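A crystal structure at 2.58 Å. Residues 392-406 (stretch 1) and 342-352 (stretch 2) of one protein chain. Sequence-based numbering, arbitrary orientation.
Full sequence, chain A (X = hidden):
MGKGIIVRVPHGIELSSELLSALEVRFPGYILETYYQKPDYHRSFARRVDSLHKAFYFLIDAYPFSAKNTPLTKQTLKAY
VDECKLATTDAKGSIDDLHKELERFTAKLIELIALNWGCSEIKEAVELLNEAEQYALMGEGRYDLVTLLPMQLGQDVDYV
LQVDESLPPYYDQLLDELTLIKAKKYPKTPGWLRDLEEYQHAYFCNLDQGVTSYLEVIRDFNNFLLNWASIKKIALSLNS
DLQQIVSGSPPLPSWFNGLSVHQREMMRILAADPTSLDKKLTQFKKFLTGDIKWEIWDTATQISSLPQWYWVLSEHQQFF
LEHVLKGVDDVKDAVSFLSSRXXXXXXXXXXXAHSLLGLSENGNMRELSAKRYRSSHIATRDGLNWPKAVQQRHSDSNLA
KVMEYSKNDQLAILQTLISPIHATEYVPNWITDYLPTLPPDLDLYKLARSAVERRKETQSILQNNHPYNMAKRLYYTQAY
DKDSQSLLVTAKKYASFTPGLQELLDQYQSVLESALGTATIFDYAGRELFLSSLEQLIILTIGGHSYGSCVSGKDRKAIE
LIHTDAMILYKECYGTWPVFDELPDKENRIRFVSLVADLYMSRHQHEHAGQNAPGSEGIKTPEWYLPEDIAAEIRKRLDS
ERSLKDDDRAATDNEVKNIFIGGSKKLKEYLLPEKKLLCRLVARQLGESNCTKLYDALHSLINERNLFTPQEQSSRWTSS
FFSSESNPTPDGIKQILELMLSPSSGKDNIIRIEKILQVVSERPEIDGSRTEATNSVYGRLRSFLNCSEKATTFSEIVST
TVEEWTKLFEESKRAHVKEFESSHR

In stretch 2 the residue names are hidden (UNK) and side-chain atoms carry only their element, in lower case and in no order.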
# COMPACT_ATOMS: atom_id res chain seq x y z
N GLN A 392 -16.46 9.93 4.95
CA GLN A 392 -17.11 10.90 4.06
C GLN A 392 -16.21 12.07 3.66
O GLN A 392 -16.42 12.68 2.62
CB GLN A 392 -18.38 11.44 4.72
CG GLN A 392 -19.46 10.39 4.93
CD GLN A 392 -20.74 10.94 5.61
OE1 GLN A 392 -21.57 10.16 6.08
NE2 GLN A 392 -20.90 12.26 5.64
N ARG A 393 -15.26 12.45 4.49
CA ARG A 393 -14.36 13.51 4.10
C ARG A 393 -13.56 12.99 2.91
O ARG A 393 -13.35 13.72 1.96
CB ARG A 393 -13.45 13.93 5.25
CG ARG A 393 -12.21 14.72 4.88
CD ARG A 393 -12.55 16.05 4.31
NE ARG A 393 -11.34 16.65 3.76
CZ ARG A 393 -10.41 17.26 4.47
NH1 ARG A 393 -10.54 17.38 5.78
NH2 ARG A 393 -9.36 17.79 3.86
N HIS A 394 -13.14 11.71 2.95
CA HIS A 394 -12.51 11.04 1.81
C HIS A 394 -13.37 11.01 0.53
O HIS A 394 -12.94 11.45 -0.55
CB HIS A 394 -12.08 9.62 2.19
CG HIS A 394 -10.86 9.57 3.05
ND1 HIS A 394 -9.64 9.17 2.57
CD2 HIS A 394 -10.67 9.91 4.34
CE1 HIS A 394 -8.75 9.23 3.55
NE2 HIS A 394 -9.34 9.69 4.63
N SER A 395 -14.59 10.47 0.63
CA SER A 395 -15.42 10.38 -0.54
C SER A 395 -15.81 11.75 -1.07
O SER A 395 -15.71 12.02 -2.27
CB SER A 395 -16.62 9.47 -0.30
OG SER A 395 -17.48 10.01 0.67
N ASP A 396 -16.18 12.66 -0.19
CA ASP A 396 -16.58 14.01 -0.65
C ASP A 396 -15.41 14.71 -1.32
O ASP A 396 -15.52 15.21 -2.45
CB ASP A 396 -17.03 14.94 0.51
CG ASP A 396 -18.38 14.56 1.17
OD1 ASP A 396 -19.28 13.97 0.52
OD2 ASP A 396 -18.51 14.89 2.37
N SER A 397 -14.31 14.79 -0.59
CA SER A 397 -13.17 15.53 -1.04
C SER A 397 -12.67 14.95 -2.32
O SER A 397 -12.27 15.70 -3.21
CB SER A 397 -12.05 15.57 0.02
OG SER A 397 -12.26 16.58 1.04
N ASN A 398 -12.71 13.62 -2.45
CA ASN A 398 -12.24 12.94 -3.68
C ASN A 398 -13.21 13.11 -4.85
O ASN A 398 -12.81 13.38 -5.99
CB ASN A 398 -11.97 11.43 -3.43
CG ASN A 398 -10.68 11.18 -2.67
OD1 ASN A 398 -9.79 12.03 -2.62
ND2 ASN A 398 -10.59 10.03 -2.05
N LEU A 399 -14.49 12.99 -4.57
CA LEU A 399 -15.47 13.28 -5.60
C LEU A 399 -15.29 14.71 -6.16
O LEU A 399 -15.27 14.88 -7.36
CB LEU A 399 -16.87 13.07 -5.07
CG LEU A 399 -18.00 13.40 -6.03
CD1 LEU A 399 -17.85 12.58 -7.32
CD2 LEU A 399 -19.33 13.12 -5.30
N ALA A 400 -15.16 15.71 -5.29
CA ALA A 400 -14.94 17.10 -5.73
C ALA A 400 -13.68 17.22 -6.56
O ALA A 400 -13.65 17.96 -7.53
CB ALA A 400 -14.86 18.07 -4.54
N LYS A 401 -12.63 16.52 -6.19
CA LYS A 401 -11.38 16.77 -6.88
C LYS A 401 -11.44 16.17 -8.30
O LYS A 401 -10.88 16.69 -9.26
CB LYS A 401 -10.27 16.17 -6.08
CG LYS A 401 -8.93 16.46 -6.68
CD LYS A 401 -8.70 17.94 -6.84
CE LYS A 401 -7.24 18.15 -7.18
NZ LYS A 401 -6.92 19.60 -7.38
N VAL A 402 -12.19 15.11 -8.40
CA VAL A 402 -12.26 14.28 -9.58
C VAL A 402 -13.27 14.90 -10.61
O VAL A 402 -13.22 14.65 -11.83
CB VAL A 402 -12.53 12.80 -9.08
CG1 VAL A 402 -13.66 12.09 -9.76
CG2 VAL A 402 -11.24 11.99 -9.07
N MSE A 403 -14.14 15.76 -10.11
CA MSE A 403 -15.03 16.54 -10.95
C MSE A 403 -14.43 17.89 -11.28
O MSE A 403 -15.07 18.71 -11.95
CB MSE A 403 -16.34 16.71 -10.21
CG MSE A 403 -17.01 15.37 -9.96
SE MSE A 403 -17.73 14.67 -11.65
CE MSE A 403 -17.25 12.78 -11.53
N GLU A 404 -13.20 18.16 -10.87
CA GLU A 404 -12.68 19.51 -11.00
C GLU A 404 -12.71 20.02 -12.46
O GLU A 404 -12.89 21.18 -12.65
CB GLU A 404 -11.29 19.70 -10.34
CG GLU A 404 -10.08 19.15 -11.11
CD GLU A 404 -8.77 19.15 -10.30
OE1 GLU A 404 -8.54 20.12 -9.54
OE2 GLU A 404 -7.93 18.21 -10.44
N TYR A 405 -12.56 19.16 -13.48
CA TYR A 405 -12.46 19.64 -14.88
C TYR A 405 -13.77 19.55 -15.61
O TYR A 405 -13.89 19.96 -16.77
CB TYR A 405 -11.39 18.91 -15.65
CG TYR A 405 -10.02 19.40 -15.31
CD1 TYR A 405 -9.51 20.58 -15.84
CD2 TYR A 405 -9.19 18.66 -14.43
CE1 TYR A 405 -8.22 21.03 -15.52
CE2 TYR A 405 -7.90 19.09 -14.11
CZ TYR A 405 -7.42 20.28 -14.66
OH TYR A 405 -6.17 20.71 -14.34
N SER A 406 -14.79 19.09 -14.91
CA SER A 406 -16.14 19.26 -15.38
C SER A 406 -16.55 20.72 -15.20
O SER A 406 -15.85 21.50 -14.53
CB SER A 406 -17.07 18.38 -14.57
OG SER A 406 -17.21 18.83 -13.25
N UNK A 342 -2.53 3.69 -1.54
CA UNK A 342 -2.33 4.64 -0.51
C UNK A 342 -3.64 5.38 -0.30
O UNK A 342 -3.79 6.52 -0.73
c UNK A 342 -1.46 6.91 1.32
n UNK A 342 -0.62 7.69 2.05
c UNK A 342 -0.79 6.49 0.23
n UNK A 342 0.44 7.05 0.33
c UNK A 342 -1.21 5.61 -0.89
c UNK A 342 0.53 7.73 1.46
N UNK A 343 -4.55 4.75 0.43
CA UNK A 343 -5.89 5.34 0.59
C UNK A 343 -6.24 5.82 2.00
O UNK A 343 -7.42 5.82 2.39
c UNK A 343 -8.66 5.87 -2.53
n UNK A 343 -8.25 6.93 -1.90
c UNK A 343 -6.47 4.86 -2.33
n UNK A 343 -9.90 5.79 -2.94
c UNK A 343 -6.89 4.31 0.05
n UNK A 343 -7.84 4.91 -2.79
c UNK A 343 -6.41 3.76 -1.28
N UNK A 344 -5.20 6.23 2.74
CA UNK A 344 -5.32 6.71 4.10
C UNK A 344 -5.37 8.25 4.22
O UNK A 344 -5.64 8.79 5.30
o UNK A 344 -2.92 6.53 4.34
c UNK A 344 -4.23 4.74 5.11
c UNK A 344 -4.15 6.20 4.96
N UNK A 345 -5.12 8.96 3.11
CA UNK A 345 -5.18 10.41 3.10
C UNK A 345 -6.30 10.83 2.15
O UNK A 345 -6.57 10.18 1.14
c UNK A 345 -3.85 10.97 2.63
c UNK A 345 -1.35 11.05 2.67
c UNK A 345 -2.58 11.10 4.79
c UNK A 345 -2.59 10.54 3.39
N UNK A 346 -7.00 11.92 2.48
CA UNK A 346 -8.23 12.25 1.78
C UNK A 346 -8.01 13.05 0.51
O UNK A 346 -8.52 14.14 0.37
c UNK A 346 -6.75 12.82 3.63
c UNK A 346 -7.95 13.72 3.63
c UNK A 346 -9.00 13.05 2.84
N UNK A 347 -7.27 12.49 -0.40
CA UNK A 347 -7.13 13.03 -1.74
C UNK A 347 -6.88 11.89 -2.69
O UNK A 347 -6.41 10.85 -2.31
c UNK A 347 -4.55 13.56 -1.72
c UNK A 347 -3.63 14.73 -2.01
c UNK A 347 -5.99 14.03 -1.81
c UNK A 347 -4.28 12.99 -0.35
N UNK A 348 -7.22 12.06 -3.94
CA UNK A 348 -7.30 10.93 -4.89
C UNK A 348 -6.00 10.31 -5.30
O UNK A 348 -4.97 11.00 -5.51
c UNK A 348 -8.39 12.88 -5.75
c UNK A 348 -7.64 13.33 -4.56
c UNK A 348 -7.89 11.55 -6.15
N UNK A 349 -6.08 9.00 -5.50
CA UNK A 349 -4.90 8.23 -5.80
C UNK A 349 -4.93 7.87 -7.22
O UNK A 349 -6.01 7.74 -7.81
c UNK A 349 -4.85 6.97 -4.96
N UNK A 350 -3.73 7.70 -7.76
CA UNK A 350 -3.55 7.27 -9.12
C UNK A 350 -4.36 8.14 -10.05
O UNK A 350 -4.99 7.62 -10.98
c UNK A 350 -3.39 5.15 -10.54
n UNK A 350 -3.93 3.99 -10.86
o UNK A 350 -2.50 5.68 -11.25
c UNK A 350 -3.92 5.78 -9.26
N UNK A 351 -4.34 9.46 -9.80
CA UNK A 351 -5.19 10.41 -10.48
C UNK A 351 -4.50 10.94 -11.72
O UNK A 351 -3.40 11.45 -11.65
c UNK A 351 -6.11 14.02 -9.92
o UNK A 351 -8.94 15.75 -11.51
c UNK A 351 -6.43 12.66 -10.11
c UNK A 351 -7.64 12.37 -10.77
c UNK A 351 -8.49 13.37 -11.22
c UNK A 351 -8.14 14.71 -11.02
c UNK A 351 -5.53 11.55 -9.55
c UNK A 351 -6.95 15.02 -10.37
N UNK A 352 -5.17 10.84 -12.86
CA UNK A 352 -4.51 11.15 -14.13
C UNK A 352 -5.54 11.40 -15.16
O UNK A 352 -6.72 11.04 -14.96
c UNK A 352 -3.61 10.00 -14.56
O HOH W 1 -8.94 8.68 -0.00
O HOH W 2 -7.60 9.69 6.93
O HOH W 3 -11.51 16.35 -13.19

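Position 342 carries one carbon leading to a five-membered ring of three carbons and two nitrogens, and it stays out of reach of stretch 1: His-342. At 343 three carbons run to a nitrogen and then to a carbon bearing two more nitrogens, a guanidinium whose edge faces ND2 of Asn-398. This is Arg-343; its NH1 lies 3.9 Å from Asn-398 ND2, and both donate to water 1, the arginine weakly.

Position 344 has one carbon carrying an oxygen and a carbon, with CA-to-CB directed away; it is Thr-344. What it offers the helix is backbone: water 2 donates to its O and also bonds His-394 NE2. Four carbons forked at the second, with CA-to-CB directed away, make 345 Leu-345. Its O accepts from water 1, and its C lies 3.2 Å from His-394 CE1.

At 346 three carbons close a ring onto the backbone nitrogen, and the ring lies over one face of the His-394 ring and beside Arg-393: Pro-346. Its CB sits 3.7 Å from the centroid of the His-394 ring, almost on the ring normal, a CH-pi contact; its CG covers one face of the Arg-393 guanidinium. Position 347, again four carbons forked at the second, turns its CB away from the helix: Leu-347.

The three carbons at 348 again close onto the backbone nitrogen, now with CB toward the helix, and the ring carbons meet Asn-398 and Lys-401: Pro-348. It has no N-H, so its N, 2.9 Å from Asn-398 OD1, cannot donate; the approach is packing. Its CG meets Lys-401 CG at 3.7 Å. A single carbon directed away identifies 349 as Ala-349. At 350, two carbons, the second bearing one oxygen and one nitrogen, give Asn-350, out of reach.

Position 351 has one carbon and a six-carbon ring bearing an oxygen, and the oxygen reaches Glu-404: Tyr-351. Its OH donates to Glu-404 OE2 at 2.9 Å, while CE1 packs on Val-402 CG2 at 3.8 Å. The single carbon of 352, Ala-352, touches nothing here.

The contact works by laying an irregular segment along a helix. Two prolines provide compact surfaces for His-394, Asn-398 and Lys-401, while the CA-to-CB bonds of both leucines point away. Direct polar bonding is sparse: one hydrogen bond crosses, from Tyr-351 to Glu-404, whose OE1 also holds Lys-401 NZ at 2.7 Å in a salt bridge. Three waters add further links. Water 1 joins Arg-343 and Leu-345 O to His-394 ND1 and Asn-398, and water 3 donates to both Tyr-351 OH and Val-402 O while accepting from Tyr-405 N.

Stretch 2 (342-352) HRTLPLPANYA
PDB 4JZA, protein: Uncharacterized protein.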